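Phosphodiesterase (Pseudomonas aeruginosa, PDB 4G75) is a colicin M-like bacteriocin that probably kills related bacteria by a magnesium-dependent phosphodiesterase cleavage of the lipid-linked peptidoglycan precursor. Local coordinates at residues W54-A66 against L72-I86. Numbering follows the deposited sequence. Where two conformers were deposited one is given.
Sequences WEKPLLALWAQWA and LYGYPSLPFPNYEFI. With EDO (1,2-ethanediol), chain M.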
ATOM      1  N   TRP A  54      -2.002   6.090  -8.065  1.00  5.74           N
ATOM      2  CA  TRP A  54      -3.222   6.178  -7.263  1.00  4.62           C
ATOM      3  C   TRP A  54      -3.511   7.558  -6.676  1.00  5.01           C
ATOM      4  O   TRP A  54      -4.663   7.880  -6.368  1.00  6.97           O
ATOM      5  CB  TRP A  54      -3.190   5.135  -6.138  1.00 11.70           C
ATOM      6  CG  TRP A  54      -2.159   5.403  -5.081  1.00  5.96           C
ATOM      7  CD1 TRP A  54      -0.817   5.169  -5.162  1.00  6.26           C
ATOM      8  CD2 TRP A  54      -2.389   5.955  -3.775  1.00  8.31           C
ATOM      9  NE1 TRP A  54      -0.197   5.543  -3.993  1.00  8.55           N
ATOM     10  CE2 TRP A  54      -1.141   6.026  -3.124  1.00  8.18           C
ATOM     11  CE3 TRP A  54      -3.530   6.392  -3.096  1.00  9.49           C
ATOM     12  CZ2 TRP A  54      -1.003   6.514  -1.828  1.00  8.34           C
ATOM     13  CZ3 TRP A  54      -3.388   6.873  -1.808  1.00  7.36           C
ATOM     14  CH2 TRP A  54      -2.135   6.934  -1.190  1.00  9.93           C
ATOM     15  N   GLU A  55      -2.462   8.354  -6.502  1.00  7.38           N
ATOM     16  CA  GLU A  55      -2.598   9.676  -5.903  1.00  9.90           C
ATOM     17  C   GLU A  55      -3.401  10.611  -6.803  1.00  9.66           C
ATOM     18  O   GLU A  55      -4.321  11.287  -6.353  1.00 11.07           O
ATOM     19  CB  GLU A  55      -1.220  10.286  -5.635  1.00  5.59           C
ATOM     20  CG  GLU A  55      -0.361   9.504  -4.640  1.00  3.92           C
ATOM     21  CD  GLU A  55       0.618   8.580  -5.329  1.00  9.51           C
ATOM     22  OE1 GLU A  55       0.298   8.067  -6.425  1.00 10.16           O
ATOM     23  OE2 GLU A  55       1.712   8.368  -4.773  1.00 11.34           O
ATOM     24  N   LYS A  56      -3.053  10.644  -8.083  1.00 10.11           N
ATOM     25  CA  LYS A  56      -3.678  11.594  -8.995  1.00 11.15           C
ATOM     26  C   LYS A  56      -5.195  11.415  -9.153  1.00  9.26           C
ATOM     27  O   LYS A  56      -5.942  12.382  -9.035  1.00 11.24           O
ATOM     28  CB  LYS A  56      -2.953  11.614 -10.342  1.00  7.62           C
ATOM     29  CG  LYS A  56      -1.569  12.254 -10.266  1.00  7.15           C
ATOM     30  CD  LYS A  56      -0.819  12.076 -11.582  1.00  8.44           C
ATOM     31  CE  LYS A  56       0.578  12.675 -11.513  1.00 17.62           C
ATOM     32  NZ  LYS A  56       1.255  12.597 -12.827  1.00 19.40           N
ATOM     33  N   PRO A  57      -5.663  10.179  -9.382  1.00  7.75           N
ATOM     34  CA  PRO A  57      -7.119  10.026  -9.511  1.00  6.75           C
ATOM     35  C   PRO A  57      -7.873  10.469  -8.257  1.00 12.72           C
ATOM     36  O   PRO A  57      -8.914  11.112  -8.375  1.00 11.57           O
ATOM     37  CB  PRO A  57      -7.316   8.520  -9.731  1.00 10.52           C
ATOM     38  CG  PRO A  57      -5.965   7.969 -10.045  1.00 15.85           C
ATOM     39  CD  PRO A  57      -4.934   8.908  -9.544  1.00 10.53           C
ATOM     40  N   LEU A  58      -7.359  10.133  -7.073  1.00  8.76           N
ATOM     41  CA  LEU A  58      -8.025  10.516  -5.838  1.00  8.37           C
ATOM     42  C   LEU A  58      -7.942  12.018  -5.602  1.00  8.00           C
ATOM     43  O   LEU A  58      -8.911  12.639  -5.175  1.00  7.78           O
ATOM     44  CB  LEU A  58      -7.450   9.754  -4.643  1.00 10.24           C
ATOM     45  CG  LEU A  58      -7.792   8.267  -4.576  1.00  8.94           C
ATOM     46  CD1 LEU A  58      -7.085   7.645  -3.375  1.00  8.24           C
ATOM     47  CD2 LEU A  58      -9.294   8.072  -4.466  1.00  6.86           C
ATOM     48  N   LEU A  59      -6.787  12.601  -5.903  1.00  9.41           N
ATOM     49  CA  LEU A  59      -6.606  14.035  -5.722  1.00 16.03           C
ATOM     50  C   LEU A  59      -7.526  14.831  -6.639  1.00 11.84           C
ATOM     51  O   LEU A  59      -8.063  15.868  -6.248  1.00 11.33           O
ATOM     52  CB  LEU A  59      -5.145  14.427  -5.948  1.00  9.39           C
ATOM     53  CG  LEU A  59      -4.212  14.100  -4.781  1.00  9.87           C
ATOM     54  CD1 LEU A  59      -2.770  14.285  -5.203  1.00 13.00           C
ATOM     55  CD2 LEU A  59      -4.542  14.951  -3.563  1.00 11.46           C
ATOM     56  N   ALA A  60      -7.716  14.345  -7.856  1.00  9.78           N
ATOM     57  CA  ALA A  60      -8.581  15.041  -8.795  1.00  9.30           C
ATOM     58  C   ALA A  60     -10.014  15.069  -8.271  1.00 12.23           C
ATOM     59  O   ALA A  60     -10.696  16.087  -8.365  1.00 13.57           O
ATOM     60  CB  ALA A  60      -8.514  14.391 -10.170  1.00 11.65           C
ATOM     61  N   LEU A  61     -10.465  13.948  -7.720  1.00 11.44           N
ATOM     62  CA  LEU A  61     -11.800  13.872  -7.149  1.00  8.09           C
ATOM     63  C   LEU A  61     -11.918  14.826  -5.968  1.00 16.84           C
ATOM     64  O   LEU A  61     -12.847  15.632  -5.902  1.00 12.35           O
ATOM     65  CB  LEU A  61     -12.115  12.443  -6.694  1.00 10.83           C
ATOM     66  CG  LEU A  61     -12.166  11.431  -7.840  1.00  7.10           C
ATOM     67  CD1 LEU A  61     -12.377  10.022  -7.318  1.00  8.16           C
ATOM     68  CD2 LEU A  61     -13.262  11.814  -8.831  1.00 10.93           C
ATOM     69  N   TRP A  62     -10.967  14.738  -5.044  1.00  9.42           N
ATOM     70  CA  TRP A  62     -11.005  15.564  -3.841  1.00 10.12           C
ATOM     71  C   TRP A  62     -10.937  17.046  -4.168  1.00 12.92           C
ATOM     72  O   TRP A  62     -11.679  17.847  -3.595  1.00 11.21           O
ATOM     73  CB  TRP A  62      -9.877  15.200  -2.866  1.00  8.63           C
ATOM     74  CG  TRP A  62     -10.019  15.917  -1.555  1.00  6.07           C
ATOM     75  CD1 TRP A  62      -9.439  17.106  -1.196  1.00 12.45           C
ATOM     76  CD2 TRP A  62     -10.826  15.512  -0.444  1.00  9.83           C
ATOM     77  NE1 TRP A  62      -9.825  17.451   0.078  1.00 12.74           N
ATOM     78  CE2 TRP A  62     -10.672  16.489   0.563  1.00 15.83           C
ATOM     79  CE3 TRP A  62     -11.652  14.410  -0.195  1.00  9.25           C
ATOM     80  CZ2 TRP A  62     -11.315  16.399   1.794  1.00 13.88           C
ATOM     81  CZ3 TRP A  62     -12.291  14.323   1.032  1.00 17.83           C
ATOM     82  CH2 TRP A  62     -12.118  15.313   2.010  1.00 18.57           C
ATOM     83  N   ALA A  63     -10.035  17.412  -5.073  1.00 11.62           N
ATOM     84  CA  ALA A  63      -9.866  18.812  -5.441  1.00 13.83           C
ATOM     85  C   ALA A  63     -11.195  19.381  -5.930  1.00 16.72           C
ATOM     86  O   ALA A  63     -11.509  20.548  -5.686  1.00 12.82           O
ATOM     87  CB  ALA A  63      -8.786  18.970  -6.498  1.00 13.74           C
ATOM     88  N   GLN A  64     -11.980  18.562  -6.616  1.00 11.38           N
ATOM     89  CA  GLN A  64     -13.308  18.985  -7.059  0.59 14.86           C
ATOM     90  C   GLN A  64     -14.241  19.115  -5.866  1.00 13.04           C
ATOM     91  O   GLN A  64     -14.857  20.158  -5.643  1.00 16.12           O
ATOM     92  CB  GLN A  64     -13.896  17.976  -8.044  0.59 14.38           C
ATOM     93  CG  GLN A  64     -13.160  17.871  -9.365  0.59 18.38           C
ATOM     94  CD  GLN A  64     -13.658  16.705 -10.195  0.59 10.22           C
ATOM     95  OE1 GLN A  64     -14.737  16.761 -10.785  0.59 13.20           O
ATOM     96  NE2 GLN A  64     -12.875  15.638 -10.240  0.59  5.86           N
ATOM     97  N   TRP A  65     -14.342  18.031  -5.102  1.00 11.04           N
ATOM     98  CA  TRP A  65     -15.190  17.972  -3.919  1.00  9.34           C
ATOM     99  C   TRP A  65     -14.948  19.179  -3.015  1.00 13.00           C
ATOM    100  O   TRP A  65     -15.888  19.862  -2.602  1.00 14.99           O
ATOM    101  CB  TRP A  65     -14.879  16.692  -3.151  1.00 12.46           C
ATOM    102  CG  TRP A  65     -15.887  16.290  -2.135  1.00 10.09           C
ATOM    103  CD1 TRP A  65     -16.966  17.006  -1.710  1.00 22.30           C
ATOM    104  CD2 TRP A  65     -15.882  15.078  -1.369  1.00 13.80           C
ATOM    105  NE1 TRP A  65     -17.652  16.302  -0.747  1.00 12.85           N
ATOM    106  CE2 TRP A  65     -17.003  15.118  -0.516  1.00 14.45           C
ATOM    107  CE3 TRP A  65     -15.046  13.957  -1.334  1.00 13.96           C
ATOM    108  CZ2 TRP A  65     -17.307  14.082   0.365  1.00 15.34           C
ATOM    109  CZ3 TRP A  65     -15.346  12.933  -0.459  1.00 15.14           C
ATOM    110  CH2 TRP A  65     -16.468  13.002   0.380  1.00 12.77           C
ATOM    111  N   ALA A  66     -13.679  19.440  -2.715  1.00 13.99           N
ATOM    112  CA  ALA A  66     -13.319  20.473  -1.744  1.00 15.56           C
ATOM    113  C   ALA A  66     -13.057  21.835  -2.382  1.00 17.63           C
ATOM    114  O   ALA A  66     -12.644  22.771  -1.699  1.00 22.34           O
ATOM    115  CB  ALA A  66     -12.117  20.035  -0.915  1.00 10.25           C
ATOM    116  N   LEU A  72      -6.780  18.951 -12.187  1.00 17.81           N
ATOM    117  CA  LEU A  72      -7.499  17.689 -12.086  1.00 14.32           C
ATOM    118  C   LEU A  72      -6.718  16.548 -12.734  1.00 12.29           C
ATOM    119  O   LEU A  72      -7.259  15.467 -12.958  1.00 14.12           O
ATOM    120  CB  LEU A  72      -8.890  17.802 -12.712  1.00 17.95           C
ATOM    121  CG  LEU A  72      -9.837  18.833 -12.091  1.00 19.63           C
ATOM    122  CD1 LEU A  72     -11.246  18.642 -12.629  1.00 20.91           C
ATOM    123  CD2 LEU A  72      -9.826  18.745 -10.572  1.00 16.07           C
ATOM    124  N   TYR A  73      -5.448  16.796 -13.041  1.00 10.93           N
ATOM    125  CA  TYR A  73      -4.589  15.764 -13.619  1.00 12.26           C
ATOM    126  C   TYR A  73      -5.174  15.111 -14.872  1.00 18.93           C
ATOM    127  O   TYR A  73      -4.935  13.933 -15.145  1.00 17.93           O
ATOM    128  CB  TYR A  73      -4.246  14.698 -12.564  1.00  9.91           C
ATOM    129  CG  TYR A  73      -3.425  15.227 -11.412  1.00 11.96           C
ATOM    130  CD1 TYR A  73      -2.104  15.622 -11.596  1.00 12.31           C
ATOM    131  CD2 TYR A  73      -3.965  15.328 -10.137  1.00 17.75           C
ATOM    132  CE1 TYR A  73      -1.353  16.108 -10.547  1.00 13.62           C
ATOM    133  CE2 TYR A  73      -3.220  15.816  -9.081  1.00 20.12           C
ATOM    134  CZ  TYR A  73      -1.917  16.199  -9.290  1.00 11.80           C
ATOM    135  OH  TYR A  73      -1.173  16.686  -8.239  1.00 13.88           O
ATOM    136  N   GLY A  74      -5.937  15.883 -15.637  1.00 14.81           N
ATOM    137  CA  GLY A  74      -6.485  15.397 -16.890  1.00 17.23           C
ATOM    138  C   GLY A  74      -7.800  14.651 -16.763  1.00 16.57           C
ATOM    139  O   GLY A  74      -8.403  14.272 -17.767  1.00 17.74           O
ATOM    140  N   TYR A  75      -8.254  14.436 -15.535  1.00 13.14           N
ATOM    141  CA  TYR A  75      -9.543  13.785 -15.323  1.00 11.86           C
ATOM    142  C   TYR A  75     -10.707  14.750 -15.564  1.00 15.45           C
ATOM    143  O   TYR A  75     -10.621  15.940 -15.259  1.00 15.81           O
ATOM    144  CB  TYR A  75      -9.623  13.161 -13.924  1.00  8.59           C
ATOM    145  CG  TYR A  75      -8.672  12.003 -13.760  1.00  9.07           C
ATOM    146  CD1 TYR A  75      -9.026  10.732 -14.188  1.00 10.44           C
ATOM    147  CD2 TYR A  75      -7.405  12.185 -13.213  1.00 11.05           C
ATOM    148  CE1 TYR A  75      -8.154   9.668 -14.072  1.00 14.71           C
ATOM    149  CE2 TYR A  75      -6.516  11.123 -13.095  1.00 10.52           C
ATOM    150  CZ  TYR A  75      -6.903   9.865 -13.522  1.00 13.79           C
ATOM    151  OH  TYR A  75      -6.044   8.794 -13.415  1.00 15.89           O
ATOM    152  N   PRO A  76     -11.807  14.229 -16.119  1.00 14.94           N
ATOM    153  CA  PRO A  76     -13.014  15.032 -16.351  1.00 15.50           C
ATOM    154  C   PRO A  76     -13.673  15.447 -15.045  1.00 12.87           C
ATOM    155  O   PRO A  76     -13.722  14.659 -14.098  1.00 20.17           O
ATOM    156  CB  PRO A  76     -13.936  14.063 -17.106  1.00 15.86           C
ATOM    157  CG  PRO A  76     -13.032  13.008 -17.655  1.00 24.07           C
ATOM    158  CD  PRO A  76     -11.953  12.856 -16.623  1.00 12.78           C
ATOM    159  N   SER A  77     -14.173  16.678 -14.982  1.00  8.94           N
ATOM    160  CA  SER A  77     -14.981  17.084 -13.841  1.00 11.60           C
ATOM    161  C   SER A  77     -16.279  16.274 -13.828  1.00 12.48           C
ATOM    162  O   SER A  77     -16.869  16.006 -14.876  1.00 18.89           O
ATOM    163  CB  SER A  77     -15.277  18.588 -13.881  1.00 15.81           C
ATOM    164  OG  SER A  77     -16.170  18.900 -14.929  1.00 21.31           O
ATOM    165  N   LEU A  78     -16.716  15.890 -12.634  1.00 10.87           N
ATOM    166  CA  LEU A  78     -17.851  14.989 -12.468  1.00 12.23           C
ATOM    167  C   LEU A  78     -19.032  15.646 -11.775  1.00 10.33           C
ATOM    168  O   LEU A  78     -18.877  16.609 -11.025  1.00 11.28           O
ATOM    169  CB  LEU A  78     -17.439  13.757 -11.648  1.00  9.72           C
ATOM    170  CG  LEU A  78     -16.276  12.927 -12.201  1.00  8.29           C
ATOM    171  CD1 LEU A  78     -16.019  11.716 -11.305  1.00  8.46           C
ATOM    172  CD2 LEU A  78     -16.525  12.490 -13.638  1.00 13.84           C
ATOM    173  N   PRO A  79     -20.228  15.111 -12.021  1.00 13.51           N
ATOM    174  CA  PRO A  79     -21.417  15.541 -11.286  1.00 19.04           C
ATOM    175  C   PRO A  79     -21.211  15.344  -9.785  1.00  9.20           C
ATOM    176  O   PRO A  79     -21.366  16.287  -9.009  1.00 11.23           O
ATOM    177  CB  PRO A  79     -22.504  14.599 -11.810  1.00 10.49           C
ATOM    178  CG  PRO A  79     -22.031  14.181 -13.156  1.00 23.16           C
ATOM    179  CD  PRO A  79     -20.539  14.131 -13.076  1.00 11.03           C
ATOM    180  N   PHE A  80     -20.838  14.130  -9.387  1.00 10.57           N
ATOM    181  CA  PHE A  80     -20.619  13.817  -7.979  1.00  9.98           C
ATOM    182  C   PHE A  80     -19.228  13.219  -7.741  1.00 16.03           C
ATOM    183  O   PHE A  80     -19.092  12.006  -7.568  1.00 11.68           O
ATOM    184  CB  PHE A  80     -21.677  12.840  -7.477  1.00 12.27           C
ATOM    185  CG  PHE A  80     -23.091  13.273  -7.752  1.00 12.18           C
ATOM    186  CD1 PHE A  80     -23.634  14.366  -7.100  1.00 29.24           C
ATOM    187  CD2 PHE A  80     -23.877  12.568  -8.645  1.00 22.31           C
ATOM    188  CE1 PHE A  80     -24.934  14.756  -7.349  1.00 29.05           C
ATOM    189  CE2 PHE A  80     -25.181  12.952  -8.892  1.00 28.32           C
ATOM    190  CZ  PHE A  80     -25.706  14.045  -8.247  1.00 16.52           C
ATOM    191  N   PRO A  81     -18.193  14.069  -7.733  1.00 14.33           N
ATOM    192  CA  PRO A  81     -16.819  13.639  -7.451  1.00  9.50           C
ATOM    193  C   PRO A  81     -16.726  13.099  -6.025  1.00 12.24           C
ATOM    194  O   PRO A  81     -15.894  12.235  -5.733  1.00 10.27           O
ATOM    195  CB  PRO A  81     -16.024  14.942  -7.584  1.00 11.07           C
ATOM    196  CG  PRO A  81     -17.049  16.017  -7.284  1.00 10.59           C
ATOM    197  CD  PRO A  81     -18.251  15.510  -8.020  1.00 16.86           C
ATOM    198  N   ASN A  82     -17.589  13.608  -5.149  1.00 11.14           N
ATOM    199  CA  ASN A  82     -17.711  13.072  -3.804  1.00 12.02           C
ATOM    200  C   ASN A  82     -18.108  11.598  -3.792  1.00 10.24           C
ATOM    201  O   ASN A  82     -17.506  10.797  -3.086  1.00 11.63           O
ATOM    202  CB  ASN A  82     -18.685  13.903  -2.951  1.00 12.54           C
ATOM    203  CG  ASN A  82     -20.043  14.090  -3.609  1.00 13.56           C
ATOM    204  OD1 ASN A  82     -20.166  14.120  -4.837  1.00 15.24           O
ATOM    205  ND2 ASN A  82     -21.073  14.235  -2.786  1.00 13.57           N
ATOM    206  N   TYR A  83     -19.121  11.236  -4.571  1.00  7.62           N
ATOM    207  CA  TYR A  83     -19.566   9.849  -4.579  1.00 13.25           C
ATOM    208  C   TYR A  83     -18.482   8.933  -5.128  1.00 11.31           C
ATOM    209  O   TYR A  83     -18.312   7.807  -4.658  1.00  9.95           O
ATOM    210  CB  TYR A  83     -20.853   9.675  -5.393  1.00 13.11           C
ATOM    211  CG  TYR A  83     -22.061  10.386  -4.818  1.00 12.47           C
ATOM    212  CD1 TYR A  83     -22.073  10.837  -3.506  1.00 14.00           C
ATOM    213  CD2 TYR A  83     -23.202  10.584  -5.590  1.00 16.98           C
ATOM    214  CE1 TYR A  83     -23.187  11.486  -2.982  1.00 19.33           C
ATOM    215  CE2 TYR A  83     -24.312  11.225  -5.077  1.00 16.56           C
ATOM    216  CZ  TYR A  83     -24.300  11.676  -3.776  1.00 33.96           C
ATOM    217  OH  TYR A  83     -25.411  12.312  -3.266  1.00 21.36           O
ATOM    218  N   GLU A  84     -17.756   9.410  -6.134  1.00 10.83           N
ATOM    219  CA  GLU A  84     -16.720   8.592  -6.749  1.00 12.26           C
ATOM    220  C   GLU A  84     -15.511   8.419  -5.831  1.00  8.58           C
ATOM    221  O   GLU A  84     -14.893   7.349  -5.809  1.00  9.18           O
ATOM    222  CB  GLU A  84     -16.302   9.167  -8.104  1.00 15.24           C
ATOM    223  CG  GLU A  84     -17.389   9.043  -9.169  1.00 11.17           C
ATOM    224  CD  GLU A  84     -17.946   7.633  -9.265  1.00  9.85           C
ATOM    225  OE1 GLU A  84     -17.146   6.684  -9.419  1.00  9.75           O
ATOM    226  OE2 GLU A  84     -19.185   7.472  -9.182  1.00 12.42           O
ATOM    227  N   PHE A  85     -15.181   9.458  -5.067  1.00  9.54           N
ATOM    228  CA  PHE A  85     -14.078   9.358  -4.117  1.00  8.69           C
ATOM    229  C   PHE A  85     -14.451   8.320  -3.065  1.00 10.54           C
ATOM    230  O   PHE A  85     -13.662   7.432  -2.726  1.00  9.21           O
ATOM    231  CB  PHE A  85     -13.817  10.716  -3.458  1.00  6.92           C
ATOM    232  CG  PHE A  85     -12.601  10.743  -2.565  1.00  5.48           C
ATOM    233  CD1 PHE A  85     -11.394  11.250  -3.030  1.00 11.13           C
ATOM    234  CD2 PHE A  85     -12.667  10.272  -1.264  1.00  6.78           C
ATOM    235  CE1 PHE A  85     -10.269  11.286  -2.206  1.00 11.08           C
ATOM    236  CE2 PHE A  85     -11.550  10.302  -0.441  1.00  6.70           C
ATOM    237  CZ  PHE A  85     -10.356  10.808  -0.909  1.00 10.89           C
ATOM    238  N   ILE A  86     -15.670   8.429  -2.552  1.00  7.92           N
ATOM    239  CA  ILE A  86     -16.136   7.508  -1.520  1.00 16.60           C
ATOM    240  C   ILE A  86     -16.137   6.056  -1.989  1.00 11.94           C
ATOM    241  O   ILE A  86     -15.637   5.176  -1.286  1.00  6.93           O
ATOM    242  CB  ILE A  86     -17.523   7.899  -1.002  1.00 10.38           C
ATOM    243  CG1 ILE A  86     -17.409   9.207  -0.211  1.00 10.65           C
ATOM    244  CG2 ILE A  86     -18.092   6.784  -0.149  1.00  8.94           C
ATOM    245  CD1 ILE A  86     -18.732   9.910   0.051  1.00 10.21           C
TER
HETATM  246  C1  EDO M 312     -21.790  10.194 -10.163  1.00 42.92           C
HETATM  247  O1  EDO M 312     -20.984   9.541  -9.174  1.00 21.70           O
HETATM  248  C2  EDO M 312     -20.912  11.026 -11.092  1.00 15.32           C
HETATM  249  O2  EDO M 312     -19.916  11.708 -10.317  1.00 25.28           O
HETATM  250  O   HOH W   1     -12.704  13.312 -12.009  1.00 13.63           O
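Gln64 of helix 55-65 lies against Pro81, Leu72 and Leu78 of the loop and helix that follow, within a roughly antiparallel helical hairpin: helix 55-65 and the first turns of the next helix, residues 81-86, run at 144° to each other, axes 8.5 Å apart at closest. Gln64 CB lies on the ring of Pro81, 3.7 Å from Pro81 CB. Gln64 CG meets the methyl Leu72 CD2, and Gln64 CD touches both Leu72 CD1 and Ser77 CA. At the tip, OE1 accepts the backbone N-H of Leu78 in the carbonyl plane (Leu78 N to Gln64 OE1 2.8 Å, N-H...O 155°), while NE2 turns back to Ala60 O and also gives a hydrogen bond to a water that bridges to Pro76 O. In this conformer both ends of the amide have partners, which gives it a defined rotation and ties the extended 76-78 run to the helix. Ala60 O takes Gln64 N and Gln64 NE2 from opposite faces of its plane. One helical turn after Pro81, Phe85 fits as a knob among Leu58, Leu61, Trp62 and Trp65; its CG, anti to the backbone N, carries the ring toward helix 55-65 and into this hole. The edge of Trp62 meets the Phe85 face, Trp62 CE3 standing over the ring centre, with the centroids of the Trp62 six-membered ring and the Phe85 ring 5.3 Å apart; Trp65 adds an offset edge-to-face pair. Trp62 NE1 is hydrogen-bonded to Glu264, linking this aromatic cluster to helix 255-264. Along the first half of helix 55-65, the type I' turn 72-75 places Leu72 O by Ala60 CB and Tyr75 OH by Pro57 CG. The aliphatic chain of Lys56 crosses Tyr73 and runs on to a salt bridge with Glu253; Lys56 CG makes a CH-pi contact over the Tyr73 ring face, 3.6 Å from the Tyr73 ring centroid and just 11° off the ring normal.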